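Long-range contact in CBS domain protein/ACT domain protein (Thermotoga maritima, PDB 1VR9), which is of uncharacterised function but carries a pair of CBS domains followed by an ACT domain, and may take part in magnesium binding or transport: residues Lys14-Val26 / Tyr105-Val119. Numbering follows the deposited sequence. Where two conformers were deposited one is given.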
loop_
_atom_site.group_PDB
_atom_site.type_symbol
_atom_site.label_atom_id
_atom_site.label_comp_id
_atom_site.label_asym_id
_atom_site.label_seq_id
_atom_site.Cartn_x
_atom_site.Cartn_y
_atom_site.Cartn_z
ATOM N N LYS A 14 16.449 -3.916 -8.255
ATOM C CA LYS A 14 15.058 -3.920 -8.687
ATOM C C LYS A 14 14.076 -3.978 -7.510
ATOM O O LYS A 14 14.385 -4.519 -6.447
ATOM C CB LYS A 14 14.811 -5.109 -9.600
ATOM C CG LYS A 14 15.817 -5.249 -10.748
ATOM C CD LYS A 14 15.850 -4.021 -11.651
ATOM C CE LYS A 14 14.583 -3.913 -12.487
ATOM N NZ LYS A 14 14.777 -3.051 -13.691
ATOM N N VAL A 15 12.892 -3.414 -7.738
ATOM C CA VAL A 15 11.756 -3.464 -6.802
ATOM C C VAL A 15 11.415 -4.896 -6.380
ATOM O O VAL A 15 11.214 -5.165 -5.199
ATOM C CB VAL A 15 10.511 -2.803 -7.461
ATOM C CG1 VAL A 15 9.180 -3.167 -6.741
ATOM C CG2 VAL A 15 10.703 -1.285 -7.534
ATOM N N LYS A 16 11.368 -5.812 -7.345
ATOM C CA LYS A 16 10.977 -7.195 -7.067
ATOM C C LYS A 16 11.774 -7.824 -5.923
ATOM O O LYS A 16 11.251 -8.650 -5.184
ATOM C CB LYS A 16 11.092 -8.064 -8.330
ATOM C CG LYS A 16 10.255 -9.329 -8.268
ATOM C CD LYS A 16 10.047 -9.919 -9.653
ATOM C CE LYS A 16 9.190 -11.178 -9.612
ATOM N NZ LYS A 16 9.192 -11.882 -10.910
ATOM N N LYS A 17 13.031 -7.425 -5.767
ATOM C CA LYS A 17 13.878 -7.971 -4.711
ATOM C C LYS A 17 13.371 -7.617 -3.309
ATOM O O LYS A 17 13.606 -8.365 -2.358
ATOM C CB LYS A 17 15.330 -7.492 -4.873
ATOM C CG LYS A 17 16.330 -8.188 -3.948
ATOM C CD LYS A 17 16.527 -7.449 -2.624
ATOM C CE LYS A 17 16.931 -8.399 -1.501
ATOM N NZ LYS A 17 16.509 -7.902 -0.153
ATOM N N TRP A 18 12.663 -6.492 -3.192
ATOM C CA TRP A 18 12.306 -5.922 -1.890
ATOM C C TRP A 18 10.803 -6.049 -1.559
ATOM O O TRP A 18 10.340 -5.567 -0.526
ATOM C CB TRP A 18 12.759 -4.453 -1.848
ATOM C CG TRP A 18 14.247 -4.291 -2.072
ATOM C CD1 TRP A 18 14.874 -4.064 -3.267
ATOM C CD2 TRP A 18 15.284 -4.385 -1.090
ATOM N NE1 TRP A 18 16.228 -4.004 -3.085
ATOM C CE2 TRP A 18 16.511 -4.206 -1.761
ATOM C CE3 TRP A 18 15.297 -4.627 0.292
ATOM C CZ2 TRP A 18 17.742 -4.232 -1.094
ATOM C CZ3 TRP A 18 16.509 -4.660 0.953
ATOM C CH2 TRP A 18 17.729 -4.474 0.255
ATOM N N VAL A 19 10.039 -6.697 -2.428
ATOM C CA VAL A 19 8.600 -6.861 -2.200
ATOM C C VAL A 19 8.292 -7.786 -1.028
ATOM O O VAL A 19 8.908 -8.846 -0.885
ATOM C CB VAL A 19 7.891 -7.407 -3.453
ATOM C CG1 VAL A 19 6.452 -7.770 -3.157
ATOM C CG2 VAL A 19 7.961 -6.390 -4.558
ATOM N N THR A 20 7.296 -7.398 -0.238
ATOM C CA THR A 20 6.778 -8.218 0.853
ATOM C C THR A 20 5.304 -8.541 0.625
ATOM O O THR A 20 4.582 -7.763 -0.031
ATOM C CB THR A 20 6.945 -7.521 2.235
ATOM O OG1 THR A 20 6.601 -8.439 3.291
ATOM C CG2 THR A 20 6.109 -6.229 2.372
ATOM N N GLN A 21 4.863 -9.670 1.181
ATOM C CA GLN A 21 3.424 -9.979 1.274
ATOM C C GLN A 21 2.871 -9.659 2.665
ATOM O O GLN A 21 1.666 -9.773 2.913
ATOM C CB GLN A 21 3.164 -11.445 0.896
ATOM C CG GLN A 21 3.695 -11.831 -0.472
ATOM C CD GLN A 21 3.121 -10.998 -1.604
ATOM O OE1 GLN A 21 1.947 -10.668 -1.605
ATOM N NE2 GLN A 21 3.950 -10.675 -2.578
ATOM N N ASP A 22 3.751 -9.211 3.558
ATOM C CA ASP A 22 3.399 -8.905 4.941
ATOM C C ASP A 22 3.055 -7.411 5.016
ATOM O O ASP A 22 3.875 -6.569 5.408
ATOM C CB ASP A 22 4.581 -9.304 5.855
ATOM C CG ASP A 22 4.159 -9.644 7.293
ATOM O OD1 ASP A 22 2.962 -9.519 7.640
ATOM O OD2 ASP A 22 5.048 -10.051 8.078
ATOM N N PHE A 23 1.825 -7.077 4.618
ATOM C CA PHE A 23 1.332 -5.699 4.623
ATOM C C PHE A 23 -0.189 -5.660 4.766
ATOM O O PHE A 23 -0.864 -6.662 4.439
ATOM C CB PHE A 23 1.744 -4.999 3.324
ATOM C CG PHE A 23 1.070 -5.532 2.099
ATOM C CD1 PHE A 23 1.589 -6.631 1.426
ATOM C CD2 PHE A 23 -0.056 -4.915 1.573
ATOM C CE1 PHE A 23 0.979 -7.141 0.297
ATOM C CE2 PHE A 23 -0.663 -5.422 0.427
ATOM C CZ PHE A 23 -0.149 -6.520 -0.207
ATOM N N PRO A 24 -0.737 -4.515 5.230
ATOM C CA PRO A 24 -2.188 -4.403 5.437
ATOM C C PRO A 24 -2.971 -4.260 4.117
ATOM O O PRO A 24 -2.729 -3.344 3.345
ATOM C CB PRO A 24 -2.326 -3.151 6.298
ATOM C CG PRO A 24 -1.132 -2.320 5.940
ATOM C CD PRO A 24 -0.024 -3.271 5.626
HETATM N N MSE A 25 -3.958 -5.122 3.907
HETATM C CA MSE A 25 -4.709 -5.132 2.649
HETATM C C MSE A 25 -6.182 -5.444 2.929
HETATM O O MSE A 25 -6.479 -6.341 3.722
HETATM C CB MSE A 25 -4.100 -6.191 1.714
HETATM C CG MSE A 25 -4.710 -6.283 0.311
HETATM SE SE MSE A 25 -6.500 -7.040 0.203
HETATM C CE MSE A 25 -6.223 -8.737 1.102
ATOM N N VAL A 26 -7.095 -4.720 2.270
ATOM C CA VAL A 26 -8.510 -5.105 2.292
ATOM C C VAL A 26 -9.095 -5.012 0.897
ATOM O O VAL A 26 -8.515 -4.371 0.030
ATOM C CB VAL A 26 -9.400 -4.233 3.240
ATOM C CG1 VAL A 26 -8.972 -4.410 4.685
ATOM C CG2 VAL A 26 -9.430 -2.775 2.808
ATOM N N TYR A 105 3.731 1.754 3.251
ATOM C CA TYR A 105 3.726 0.696 2.266
ATOM C C TYR A 105 3.373 1.214 0.880
ATOM O O TYR A 105 2.344 1.890 0.692
ATOM C CB TYR A 105 2.747 -0.413 2.657
ATOM C CG TYR A 105 3.029 -1.030 3.988
ATOM C CD1 TYR A 105 3.873 -2.119 4.093
ATOM C CD2 TYR A 105 2.416 -0.560 5.147
ATOM C CE1 TYR A 105 4.130 -2.721 5.322
ATOM C CE2 TYR A 105 2.672 -1.148 6.377
ATOM C CZ TYR A 105 3.515 -2.228 6.459
ATOM O OH TYR A 105 3.760 -2.809 7.698
ATOM N N LEU A 106 4.257 0.934 -0.071
ATOM C CA LEU A 106 4.098 1.314 -1.469
ATOM C C LEU A 106 3.560 0.102 -2.274
ATOM O O LEU A 106 4.197 -0.971 -2.331
ATOM C CB LEU A 106 5.432 1.807 -2.040
ATOM C CG LEU A 106 5.522 2.031 -3.544
ATOM C CD1 LEU A 106 4.578 3.112 -4.011
ATOM C CD2 LEU A 106 6.937 2.385 -3.938
ATOM N N PRO A 107 2.354 0.236 -2.843
ATOM C CA PRO A 107 1.816 -0.845 -3.657
ATOM C C PRO A 107 2.688 -1.198 -4.863
ATOM O O PRO A 107 3.264 -0.305 -5.491
ATOM C CB PRO A 107 0.445 -0.291 -4.104
ATOM C CG PRO A 107 0.082 0.655 -3.087
ATOM C CD PRO A 107 1.375 1.326 -2.706
ATOM N N VAL A 108 2.805 -2.497 -5.132
ATOM C CA VAL A 108 3.516 -3.040 -6.293
ATOM C C VAL A 108 2.537 -3.787 -7.182
ATOM O O VAL A 108 1.761 -4.614 -6.707
ATOM C CB VAL A 108 4.672 -3.989 -5.861
ATOM C CG1 VAL A 108 5.367 -4.598 -7.064
ATOM C CG2 VAL A 108 5.656 -3.222 -4.965
ATOM N N VAL A 109 2.584 -3.500 -8.470
ATOM C CA VAL A 109 1.615 -4.070 -9.405
ATOM C C VAL A 109 2.311 -4.694 -10.618
ATOM O O VAL A 109 3.486 -4.417 -10.893
ATOM C CB VAL A 109 0.568 -3.015 -9.875
ATOM C CG1 VAL A 109 -0.207 -2.431 -8.697
ATOM C CG2 VAL A 109 1.235 -1.922 -10.664
ATOM N N ASP A 110 1.578 -5.546 -11.333
ATOM C CA ASP A 110 2.049 -6.097 -12.609
ATOM C C ASP A 110 1.519 -5.231 -13.744
ATOM O O ASP A 110 0.934 -4.180 -13.509
ATOM C CB ASP A 110 1.675 -7.591 -12.760
ATOM C CG ASP A 110 0.186 -7.829 -12.966
ATOM O OD1 ASP A 110 -0.571 -6.872 -13.229
ATOM O OD2 ASP A 110 -0.237 -9.011 -12.895
ATOM N N GLU A 111 1.719 -5.677 -14.978
ATOM C CA GLU A 111 1.350 -4.875 -16.144
ATOM C C GLU A 111 -0.155 -4.710 -16.375
ATOM O O GLU A 111 -0.566 -3.821 -17.124
ATOM C CB GLU A 111 2.007 -5.449 -17.390
ATOM C CG GLU A 111 3.512 -5.339 -17.358
ATOM C CD GLU A 111 4.168 -5.838 -18.627
ATOM O OE1 GLU A 111 3.456 -6.103 -19.626
ATOM O OE2 GLU A 111 5.414 -5.962 -18.625
ATOM N N GLU A 112 -0.969 -5.561 -15.755
ATOM C CA GLU A 112 -2.422 -5.399 -15.792
ATOM C C GLU A 112 -2.975 -4.720 -14.545
ATOM O O GLU A 112 -4.166 -4.790 -14.289
ATOM C CB GLU A 112 -3.109 -6.755 -15.995
ATOM C CG GLU A 112 -2.943 -7.309 -17.381
ATOM C CD GLU A 112 -1.533 -7.772 -17.657
ATOM O OE1 GLU A 112 -0.969 -8.480 -16.794
ATOM O OE2 GLU A 112 -0.993 -7.432 -18.730
HETATM N N MSE A 113 -2.111 -4.046 -13.775
HETATM C CA MSE A 113 -2.497 -3.409 -12.521
HETATM C C MSE A 113 -2.972 -4.354 -11.408
HETATM O O MSE A 113 -3.629 -3.901 -10.477
HETATM C CB MSE A 113 -3.538 -2.292 -12.736
HETATM C CG MSE A 113 -3.087 -1.124 -13.635
HETATM SE SE MSE A 113 -1.256 -0.370 -13.399
HETATM C CE MSE A 113 -0.449 -1.289 -14.928
ATOM N N ARG A 114 -2.613 -5.636 -11.475
ATOM C CA ARG A 114 -2.918 -6.561 -10.384
ATOM C C ARG A 114 -1.931 -6.317 -9.249
ATOM O O ARG A 114 -0.736 -6.206 -9.487
ATOM C CB ARG A 114 -2.860 -8.014 -10.839
ATOM C CG ARG A 114 -3.793 -8.337 -12.007
ATOM C CD ARG A 114 -5.052 -9.139 -11.576
ATOM N NE ARG A 114 -6.177 -9.031 -12.510
ATOM C CZ ARG A 114 -6.240 -9.605 -13.712
ATOM N NH1 ARG A 114 -5.235 -10.348 -14.164
ATOM N NH2 ARG A 114 -7.313 -9.436 -14.476
ATOM N N LEU A 115 -2.443 -6.245 -8.028
ATOM C CA LEU A 115 -1.615 -6.094 -6.845
ATOM C C LEU A 115 -0.749 -7.336 -6.605
ATOM O O LEU A 115 -1.265 -8.454 -6.496
ATOM C CB LEU A 115 -2.502 -5.843 -5.620
ATOM C CG LEU A 115 -1.812 -5.434 -4.327
ATOM C CD1 LEU A 115 -1.013 -4.145 -4.523
ATOM C CD2 LEU A 115 -2.856 -5.233 -3.255
ATOM N N LYS A 116 0.567 -7.151 -6.550
ATOM C CA LYS A 116 1.507 -8.272 -6.387
ATOM C C LYS A 116 2.229 -8.283 -5.032
ATOM O O LYS A 116 2.944 -9.250 -4.713
ATOM C CB LYS A 116 2.543 -8.227 -7.503
ATOM C CG LYS A 116 1.946 -8.428 -8.905
ATOM C CD LYS A 116 1.076 -9.679 -9.031
ATOM C CE LYS A 116 1.810 -10.962 -8.686
ATOM N NZ LYS A 116 1.145 -12.153 -9.305
ATOM N N GLY A 117 2.028 -7.234 -4.264
ATOM C CA GLY A 117 2.699 -7.040 -2.965
ATOM C C GLY A 117 2.875 -5.568 -2.657
ATOM O O GLY A 117 2.195 -4.698 -3.249
ATOM N N ALA A 118 3.763 -5.289 -1.715
ATOM C CA ALA A 118 4.160 -3.923 -1.392
ATOM C C ALA A 118 5.649 -3.862 -1.100
ATOM O O ALA A 118 6.274 -4.872 -0.763
ATOM C CB ALA A 118 3.424 -3.430 -0.195
ATOM N N VAL A 119 6.186 -2.657 -1.208
ATOM C CA VAL A 119 7.514 -2.315 -0.669
ATOM C C VAL A 119 7.278 -1.471 0.579
ATOM O O VAL A 119 6.685 -0.377 0.502
ATOM C CB VAL A 119 8.385 -1.534 -1.683
ATOM C CG1 VAL A 119 9.753 -1.137 -1.052
ATOM C CG2 VAL A 119 8.627 -2.349 -2.914
HETATM O O HOH W 1 -0.505 -8.992 -3.227
HETATM O O HOH W 2 5.074 -5.449 7.396
#
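In a CBS domain pair, the N-terminal segment 14-26 crosses from strand 115-120 of the second CBS motif to the sheet of the first. Thr20 and Ala118 form a single antiparallel bridge, a hydrogen-bonded pair. Thr20 N gives a nearly straight bond to Ala118 O (2.8 Å), and Ala118 N returns one to Thr20 O (3.1 Å). The Gln21 side chain bends back at chi2 (-58°), which brings its amide to the strand. There Gln21 NE2 donates to Lys116 O at 2.8 Å, with that oxygen almost in the amide plane. Lys116 and Gly117 form a classic beta bulge opposite Val108. Val19 CG1 lies 3.8 Å from Gly117 CA, and the backbone angles of Gly117 themselves call for glycine.

Apolar groups pack on both sides of the bridge. Val15 CG1 meets Val108 CG2 tip to tip, and Val19 CG2 packs on the same valine. Past the bridge, Ala118 CB sits over one face of the Phe23 ring, 4.1 Å from its centroid, while Leu115 CD2 lies at the ring edge. Pro24 CD covers one face of the Tyr105 ring, 3.7 Å from the centroid. Phe23 CB touches Tyr105 CD1 at 3.7 Å. A water links Tyr105 OH to Asp22 O. With an alanine here instead of Tyr105, Pro24 and Phe23 CB would probably lose their aromatic partner, and the water its hydroxyl.

Phe23 and Leu115 also touch Ile48 of strand 46-50 in the first motif. Segment 14-26 thus joins both halves, an arrangement characteristic of the CBS pair, or Bateman module.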